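Local coordinates for tRNA-splicing ligase RtcB (Thermus thermophilus, PDB 2EPG), which probably joins RNA ends bearing a 3'-phosphate or 2',3'-cyclic phosphate to 5'-hydroxyl ends, using GTP and manganese ions, at residues 18-23 / 37-42. Residues are numbered along the deposited sequence; the frame is centred on the assembly and turned at random.
Sequences APYTYR and FASKEI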
loop_
_atom_site.group_PDB
_atom_site.type_symbol
_atom_site.label_atom_id
_atom_site.label_comp_id
_atom_site.label_asym_id
_atom_site.label_seq_id
_atom_site.Cartn_x
_atom_site.Cartn_y
_atom_site.Cartn_z
ATOM N N ALA A 18 8.807 20.238 14.736
ATOM C CA ALA A 18 10.050 19.780 14.137
ATOM C C ALA A 18 10.008 20.067 12.658
ATOM O O ALA A 18 8.967 20.404 12.119
ATOM C CB ALA A 18 10.211 18.288 14.365
ATOM N N PRO A 19 11.147 19.940 11.970
ATOM C CA PRO A 19 11.099 20.211 10.535
ATOM C C PRO A 19 10.002 19.354 9.896
ATOM O O PRO A 19 9.826 18.188 10.259
ATOM C CB PRO A 19 12.506 19.830 10.073
ATOM C CG PRO A 19 13.339 20.212 11.250
ATOM C CD PRO A 19 12.527 19.699 12.422
ATOM N N TYR A 20 9.257 19.944 8.967
ATOM C CA TYR A 20 8.168 19.266 8.274
ATOM C C TYR A 20 7.173 18.521 9.181
ATOM O O TYR A 20 6.427 17.672 8.700
ATOM C CB TYR A 20 8.732 18.280 7.240
ATOM C CG TYR A 20 9.711 18.911 6.279
ATOM C CD1 TYR A 20 11.020 19.183 6.672
ATOM C CD2 TYR A 20 9.317 19.273 4.997
ATOM C CE1 TYR A 20 11.916 19.805 5.811
ATOM C CE2 TYR A 20 10.203 19.895 4.112
ATOM C CZ TYR A 20 11.503 20.158 4.531
ATOM O OH TYR A 20 12.386 20.778 3.677
ATOM N N THR A 21 7.139 18.862 10.467
ATOM C CA THR A 21 6.252 18.194 11.418
ATOM C C THR A 21 5.365 19.173 12.210
ATOM O O THR A 21 5.875 20.066 12.910
ATOM C CB THR A 21 7.089 17.353 12.394
ATOM O OG1 THR A 21 7.985 16.518 11.642
ATOM C CG2 THR A 21 6.203 16.486 13.271
ATOM N N TYR A 22 4.044 18.993 12.112
ATOM C CA TYR A 22 3.071 19.853 12.801
ATOM C C TYR A 22 2.132 19.103 13.742
ATOM O O TYR A 22 1.713 17.973 13.474
ATOM C CB TYR A 22 2.243 20.628 11.779
ATOM C CG TYR A 22 3.107 21.428 10.829
ATOM C CD1 TYR A 22 3.728 22.610 11.245
ATOM C CD2 TYR A 22 3.350 20.973 9.530
ATOM C CE1 TYR A 22 4.576 23.322 10.389
ATOM C CE2 TYR A 22 4.198 21.671 8.662
ATOM C CZ TYR A 22 4.807 22.845 9.099
ATOM O OH TYR A 22 5.643 23.529 8.247
ATOM N N ARG A 23 1.787 19.765 14.838
ATOM C CA ARG A 23 0.939 19.198 15.859
ATOM C C ARG A 23 -0.365 19.986 16.012
ATOM O O ARG A 23 -0.365 21.218 15.997
ATOM C CB ARG A 23 1.724 19.192 17.167
ATOM C CG ARG A 23 0.999 18.712 18.376
ATOM C CD ARG A 23 1.534 19.454 19.582
ATOM N NE ARG A 23 0.790 19.067 20.763
ATOM C CZ ARG A 23 0.426 19.887 21.736
ATOM N NH1 ARG A 23 -0.257 19.397 22.752
ATOM N NH2 ARG A 23 0.741 21.179 21.699
ATOM N N PHE A 37 2.611 15.594 8.840
ATOM C CA PHE A 37 3.867 15.985 8.228
ATOM C C PHE A 37 3.591 16.767 6.951
ATOM O O PHE A 37 2.756 16.369 6.137
ATOM C CB PHE A 37 4.720 14.737 7.937
ATOM C CG PHE A 37 4.888 13.822 9.127
ATOM C CD1 PHE A 37 3.994 12.779 9.358
ATOM C CD2 PHE A 37 5.911 14.032 10.042
ATOM C CE1 PHE A 37 4.117 11.963 10.482
ATOM C CE2 PHE A 37 6.046 13.227 11.173
ATOM C CZ PHE A 37 5.148 12.189 11.396
ATOM N N ALA A 38 4.280 17.890 6.769
ATOM C CA ALA A 38 4.053 18.686 5.571
ATOM C C ALA A 38 5.147 19.702 5.280
ATOM O O ALA A 38 6.030 19.941 6.096
ATOM C CB ALA A 38 2.715 19.391 5.678
ATOM N N SER A 39 5.071 20.294 4.092
ATOM C CA SER A 39 6.040 21.295 3.636
ATOM C C SER A 39 5.463 22.673 3.857
ATOM O O SER A 39 4.271 22.816 4.137
ATOM C CB SER A 39 6.311 21.148 2.132
ATOM O OG SER A 39 7.133 20.032 1.825
ATOM N N LYS A 40 6.308 23.693 3.721
ATOM C CA LYS A 40 5.828 25.058 3.851
ATOM C C LYS A 40 4.891 25.235 2.670
ATOM O O LYS A 40 3.893 25.947 2.748
ATOM C CB LYS A 40 6.982 26.062 3.771
ATOM C CG LYS A 40 7.733 26.210 5.088
ATOM C CD LYS A 40 6.742 26.515 6.213
ATOM C CE LYS A 40 7.388 26.492 7.584
ATOM N NZ LYS A 40 6.342 26.518 8.647
ATOM N N GLU A 41 5.219 24.544 1.584
ATOM C CA GLU A 41 4.431 24.593 0.366
ATOM C C GLU A 41 3.165 23.751 0.463
ATOM O O GLU A 41 2.109 24.150 -0.022
ATOM C CB GLU A 41 5.281 24.130 -0.816
ATOM C CG GLU A 41 6.496 25.008 -1.074
ATOM C CD GLU A 41 6.154 26.499 -1.118
ATOM O OE1 GLU A 41 5.996 27.114 -0.038
ATOM O OE2 GLU A 41 6.034 27.057 -2.234
ATOM N N ILE A 42 3.271 22.584 1.090
ATOM C CA ILE A 42 2.112 21.714 1.245
ATOM C C ILE A 42 1.069 22.376 2.145
ATOM O O ILE A 42 -0.130 22.277 1.893
ATOM C CB ILE A 42 2.518 20.342 1.836
ATOM C CG1 ILE A 42 3.387 19.589 0.821
ATOM C CG2 ILE A 42 1.280 19.531 2.193
ATOM C CD1 ILE A 42 3.948 18.287 1.321
#
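Tyr22 and Lys40 meet tip to tip, their side chains crossing at about a right angle. Lys40 bends at chi2 (-53°) and then runs extended, which brings NZ to the ring edge, 3.1 Å from Tyr22 OH in a hydrogen bond. Further down, Tyr22 CE2 packs 4.0 Å from Ala38 CB. Phe36 and Lys16 also touch Tyr22. Thr21 and Phe37 lie side by side and point the same way, as a non-hydrogen-bonded antiparallel pair of strands 21-24 and 34-37. Thr21 OG1 sits at the edge of the Phe37 ring, 3.6 Å from Phe37 CD2. Thr21 OG1 donates to Pro19 O at 2.8 Å, from above the carbonyl plane, and so braces from inside the type II turn Ala18-Thr21 that links strands 15-18 and 21-24. Tyr20 lies against residues 38-39, with Ser39 OG in the plane of its ring, 3.8 Å from Tyr20 CE2. Ala470 of helix 462-470 packs on Tyr20, Thr21 and Phe37. Ala38 N donates to Tyr20 O (2.9 Å, 147° at the hydrogen), and Phe37 CA adds a CA-H...O contact to the same oxygen at 3.1 Å. Ala38 lies between strand 34-37 and helix 40-48, so the bond fixes the exit of the strand pair toward the helix. An alanine in place of Tyr22 would remove the hydroxyl that Lys40 holds and the ring beside Ala38, and would probably loosen residues 38-40 against strand 21-24. The contact combines a backbone bond, side-chain packing on tyrosine and phenylalanine rings, and a lysine amine that, if charged, would probably polarise the tyrosine hydroxyl and slightly favour its phenolate form.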